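Local coordinates for protein Atg5 (Kluyveromyces marxianus, PDB 3VQI) that acts in autophagic vesicle formation and cytoplasm-to-vacuole transport, and is joined to Atg12 in the autophagy-essential Atg12-Atg5 conjugate, at residues Arg144-Gln149 against Asp266-Leu271. Residues are numbered along the deposited sequence; the frame is centred on the assembly and turned at random.
Sequences RHQWKQ and DGFLYL
The indole of W147 lies against the D266-G267 peptide, which covers one of its faces. G267 CA sits over the six-membered ring in a CH-pi contact, 3.9 Å from its centroid. W147 NE1 hydrogen-bonds the carbonyl of I265, which fixes the rotation of the indole, and F172 meets it edge-to-face. A CB on G267 would point toward the helix and crowd W147 CE2, and at this backbone conformation it would also press on the D266 carbonyl oxygen. At the F268 ring the backbone carbonyl of the helix arrives at the edge, near the ring plane, with Q146 O 3.9 Å from F268 CE1; A150 and I153 also touch this phenyl, and R203 forms a cation-pi pair with it. The contact joins helix 135-155 of the alpha-helical region to the loop leading into strand 269-272 of the ubiquitin-like UblB domain. An Asx turn shapes that loop: D266 OD2 accepts from F268 N at 3.1 Å, the donor standing above the carboxylate plane. The syn lone pair of D266 OD1 takes the Y270 hydroxyl, OH to OD1 2.7 Å. Alongside this carboxylate runs Q146, amide and carboxylate planes 27° apart; R203 hydrogen-bonds Q146 OE1 through NH2 and Y270 OH through NH1.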
ATOM      1  N   ARG A 144       3.000  -4.361 -11.055  1.00 53.64           N
ATOM      2  CA  ARG A 144       3.110  -5.540 -11.913  1.00 57.19           C
ATOM      3  C   ARG A 144       4.152  -6.503 -11.352  1.00 58.15           C
ATOM      4  O   ARG A 144       3.846  -7.645 -10.998  1.00 56.05           O
ATOM      5  CB  ARG A 144       3.541  -5.133 -13.324  1.00 58.94           C
ATOM      6  CG  ARG A 144       3.154  -6.146 -14.373  1.00 64.14           C
ATOM      7  CD  ARG A 144       4.055  -6.122 -15.598  1.00 68.48           C
ATOM      8  NE  ARG A 144       3.455  -6.805 -16.752  1.00 73.93           N
ATOM      9  CZ  ARG A 144       2.848  -7.996 -16.718  1.00 75.66           C
ATOM     10  NH1 ARG A 144       2.742  -8.677 -15.581  1.00 77.20           N
ATOM     11  NH2 ARG A 144       2.338  -8.512 -17.831  1.00 75.32           N
ATOM     12  N   HIS A 145       5.389  -6.017 -11.278  1.00 60.16           N
ATOM     13  CA  HIS A 145       6.510  -6.804 -10.777  1.00 61.07           C
ATOM     14  C   HIS A 145       6.287  -7.325  -9.361  1.00 58.07           C
ATOM     15  O   HIS A 145       6.873  -8.320  -8.959  1.00 58.91           O
ATOM     16  CB  HIS A 145       7.806  -5.989 -10.870  1.00 65.61           C
ATOM     17  CG  HIS A 145       8.136  -5.541 -12.267  1.00 71.73           C
ATOM     18  ND1 HIS A 145       7.922  -6.338 -13.375  1.00 75.04           N
ATOM     19  CD2 HIS A 145       8.675  -4.389 -12.734  1.00 75.25           C
ATOM     20  CE1 HIS A 145       8.313  -5.695 -14.462  1.00 75.42           C
ATOM     21  NE2 HIS A 145       8.774  -4.510 -14.103  1.00 76.85           N
ATOM     22  N   GLN A 146       5.421  -6.674  -8.607  1.00 56.13           N
ATOM     23  CA  GLN A 146       5.141  -7.151  -7.269  1.00 55.13           C
ATOM     24  C   GLN A 146       4.364  -8.457  -7.408  1.00 56.58           C
ATOM     25  O   GLN A 146       4.622  -9.424  -6.697  1.00 56.73           O
ATOM     26  CB  GLN A 146       4.313  -6.127  -6.495  1.00 54.26           C
ATOM     27  CG  GLN A 146       4.847  -5.843  -5.111  1.00 53.35           C
ATOM     28  CD  GLN A 146       6.277  -5.336  -5.149  1.00 52.69           C
ATOM     29  OE1 GLN A 146       7.117  -5.756  -4.358  1.00 51.49           O
ATOM     30  NE2 GLN A 146       6.558  -4.428  -6.070  1.00 52.79           N
ATOM     31  N   TRP A 147       3.401  -8.484  -8.328  1.00 57.21           N
ATOM     32  CA  TRP A 147       2.602  -9.689  -8.543  1.00 57.94           C
ATOM     33  C   TRP A 147       3.449 -10.760  -9.200  1.00 60.06           C
ATOM     34  O   TRP A 147       3.345 -11.943  -8.881  1.00 59.49           O
ATOM     35  CB  TRP A 147       1.382  -9.388  -9.420  1.00 53.83           C
ATOM     36  CG  TRP A 147       0.173  -9.114  -8.606  1.00 50.69           C
ATOM     37  CD1 TRP A 147      -0.374  -7.900  -8.337  1.00 49.39           C
ATOM     38  CD2 TRP A 147      -0.588 -10.074  -7.865  1.00 49.02           C
ATOM     39  NE1 TRP A 147      -1.426  -8.038  -7.467  1.00 50.52           N
ATOM     40  CE2 TRP A 147      -1.582  -9.365  -7.161  1.00 49.14           C
ATOM     41  CE3 TRP A 147      -0.527 -11.470  -7.728  1.00 48.08           C
ATOM     42  CZ2 TRP A 147      -2.516 -10.000  -6.324  1.00 50.41           C
ATOM     43  CZ3 TRP A 147      -1.457 -12.107  -6.897  1.00 48.97           C
ATOM     44  CH2 TRP A 147      -2.438 -11.367  -6.205  1.00 48.65           C
ATOM     45  N   LYS A 148       4.295 -10.322 -10.121  1.00 63.07           N
ATOM     46  CA  LYS A 148       5.185 -11.216 -10.823  1.00 66.76           C
ATOM     47  C   LYS A 148       6.022 -11.900  -9.757  1.00 68.88           C
ATOM     48  O   LYS A 148       6.623 -12.940 -10.008  1.00 71.68           O
ATOM     49  CB  LYS A 148       6.078 -10.407 -11.769  1.00 68.05           C
ATOM     50  CG  LYS A 148       6.825 -11.216 -12.827  1.00 70.94           C
ATOM     51  CD  LYS A 148       7.333 -10.285 -13.935  1.00 72.92           C
ATOM     52  CE  LYS A 148       7.933 -11.044 -15.114  1.00 73.30           C
ATOM     53  NZ  LYS A 148       8.231 -10.111 -16.244  1.00 72.71           N
ATOM     54  N   GLN A 149       6.041 -11.307  -8.563  1.00 70.00           N
ATOM     55  CA  GLN A 149       6.805 -11.822  -7.428  1.00 70.28           C
ATOM     56  C   GLN A 149       5.956 -12.654  -6.483  1.00 69.80           C
ATOM     57  O   GLN A 149       6.317 -13.773  -6.144  1.00 70.15           O
ATOM     58  CB  GLN A 149       7.437 -10.662  -6.651  1.00 71.82           C
ATOM     59  CG  GLN A 149       8.338 -11.087  -5.495  1.00 74.52           C
ATOM     60  CD  GLN A 149       9.119  -9.923  -4.883  1.00 75.91           C
ATOM     61  OE1 GLN A 149       9.730  -9.121  -5.600  1.00 75.81           O
ATOM     62  NE2 GLN A 149       9.112  -9.835  -3.554  1.00 75.33           N
ATOM     63  N   ASP A 266      -1.444  -5.802  -3.911  1.00 49.77           N
ATOM     64  CA  ASP A 266      -0.189  -6.134  -4.561  1.00 49.74           C
ATOM     65  C   ASP A 266       0.198  -7.596  -4.368  1.00 51.03           C
ATOM     66  O   ASP A 266       1.236  -8.040  -4.866  1.00 52.70           O
ATOM     67  CB  ASP A 266       0.931  -5.217  -4.067  1.00 48.15           C
ATOM     68  CG  ASP A 266       1.308  -5.471  -2.620  1.00 47.82           C
ATOM     69  OD1 ASP A 266       2.348  -4.925  -2.205  1.00 45.29           O
ATOM     70  OD2 ASP A 266       0.576  -6.201  -1.901  1.00 48.43           O
ATOM     71  N   GLY A 267      -0.626  -8.339  -3.638  1.00 50.69           N
ATOM     72  CA  GLY A 267      -0.352  -9.754  -3.451  1.00 53.87           C
ATOM     73  C   GLY A 267       0.280 -10.174  -2.136  1.00 54.14           C
ATOM     74  O   GLY A 267       0.536 -11.357  -1.906  1.00 53.60           O
ATOM     75  N   PHE A 268       0.540  -9.214  -1.262  1.00 53.57           N
ATOM     76  CA  PHE A 268       1.133  -9.561   0.004  1.00 52.02           C
ATOM     77  C   PHE A 268       0.217  -9.245   1.159  1.00 52.46           C
ATOM     78  O   PHE A 268      -0.594  -8.325   1.105  1.00 52.70           O
ATOM     79  CB  PHE A 268       2.463  -8.833   0.195  1.00 50.22           C
ATOM     80  CG  PHE A 268       3.574  -9.349  -0.672  1.00 47.98           C
ATOM     81  CD1 PHE A 268       3.612  -9.058  -2.030  1.00 46.68           C
ATOM     82  CD2 PHE A 268       4.610 -10.111  -0.118  1.00 47.79           C
ATOM     83  CE1 PHE A 268       4.669  -9.514  -2.832  1.00 45.04           C
ATOM     84  CE2 PHE A 268       5.674 -10.572  -0.913  1.00 44.49           C
ATOM     85  CZ  PHE A 268       5.700 -10.269  -2.272  1.00 43.69           C
ATOM     86  N   LEU A 269       0.345 -10.046   2.203  1.00 53.97           N
ATOM     87  CA  LEU A 269      -0.417  -9.869   3.426  1.00 53.94           C
ATOM     88  C   LEU A 269       0.539  -9.100   4.326  1.00 53.99           C
ATOM     89  O   LEU A 269       1.635  -9.576   4.618  1.00 55.40           O
ATOM     90  CB  LEU A 269      -0.732 -11.229   4.041  1.00 53.30           C
ATOM     91  CG  LEU A 269      -1.179 -11.288   5.500  1.00 51.97           C
ATOM     92  CD1 LEU A 269      -2.539 -10.612   5.725  1.00 48.62           C
ATOM     93  CD2 LEU A 269      -1.218 -12.757   5.860  1.00 50.41           C
ATOM     94  N   TYR A 270       0.146  -7.908   4.748  1.00 53.46           N
ATOM     95  CA  TYR A 270       1.013  -7.108   5.593  1.00 53.20           C
ATOM     96  C   TYR A 270       0.620  -7.125   7.055  1.00 54.10           C
ATOM     97  O   TYR A 270      -0.521  -6.842   7.418  1.00 53.91           O
ATOM     98  CB  TYR A 270       1.045  -5.646   5.121  1.00 50.63           C
ATOM     99  CG  TYR A 270       1.720  -5.420   3.793  1.00 48.04           C
ATOM    100  CD1 TYR A 270       1.036  -5.626   2.595  1.00 45.37           C
ATOM    101  CD2 TYR A 270       3.043  -4.987   3.730  1.00 45.54           C
ATOM    102  CE1 TYR A 270       1.657  -5.400   1.370  1.00 42.89           C
ATOM    103  CE2 TYR A 270       3.672  -4.765   2.514  1.00 43.55           C
ATOM    104  CZ  TYR A 270       2.974  -4.972   1.336  1.00 43.56           C
ATOM    105  OH  TYR A 270       3.604  -4.768   0.126  1.00 40.27           O
ATOM    106  N   LEU A 271       1.587  -7.450   7.896  1.00 55.34           N
ATOM    107  CA  LEU A 271       1.362  -7.453   9.325  1.00 58.12           C
ATOM    108  C   LEU A 271       2.136  -6.290   9.927  1.00 59.14           C
ATOM    109  O   LEU A 271       3.324  -6.115   9.648  1.00 58.96           O
ATOM    110  CB  LEU A 271       1.860  -8.752   9.948  1.00 59.26           C
ATOM    111  CG  LEU A 271       0.891  -9.927  10.057  1.00 61.16           C
ATOM    112  CD1 LEU A 271       0.476 -10.398   8.670  1.00 62.95           C
ATOM    113  CD2 LEU A 271       1.574 -11.049  10.838  1.00 62.12           C
TER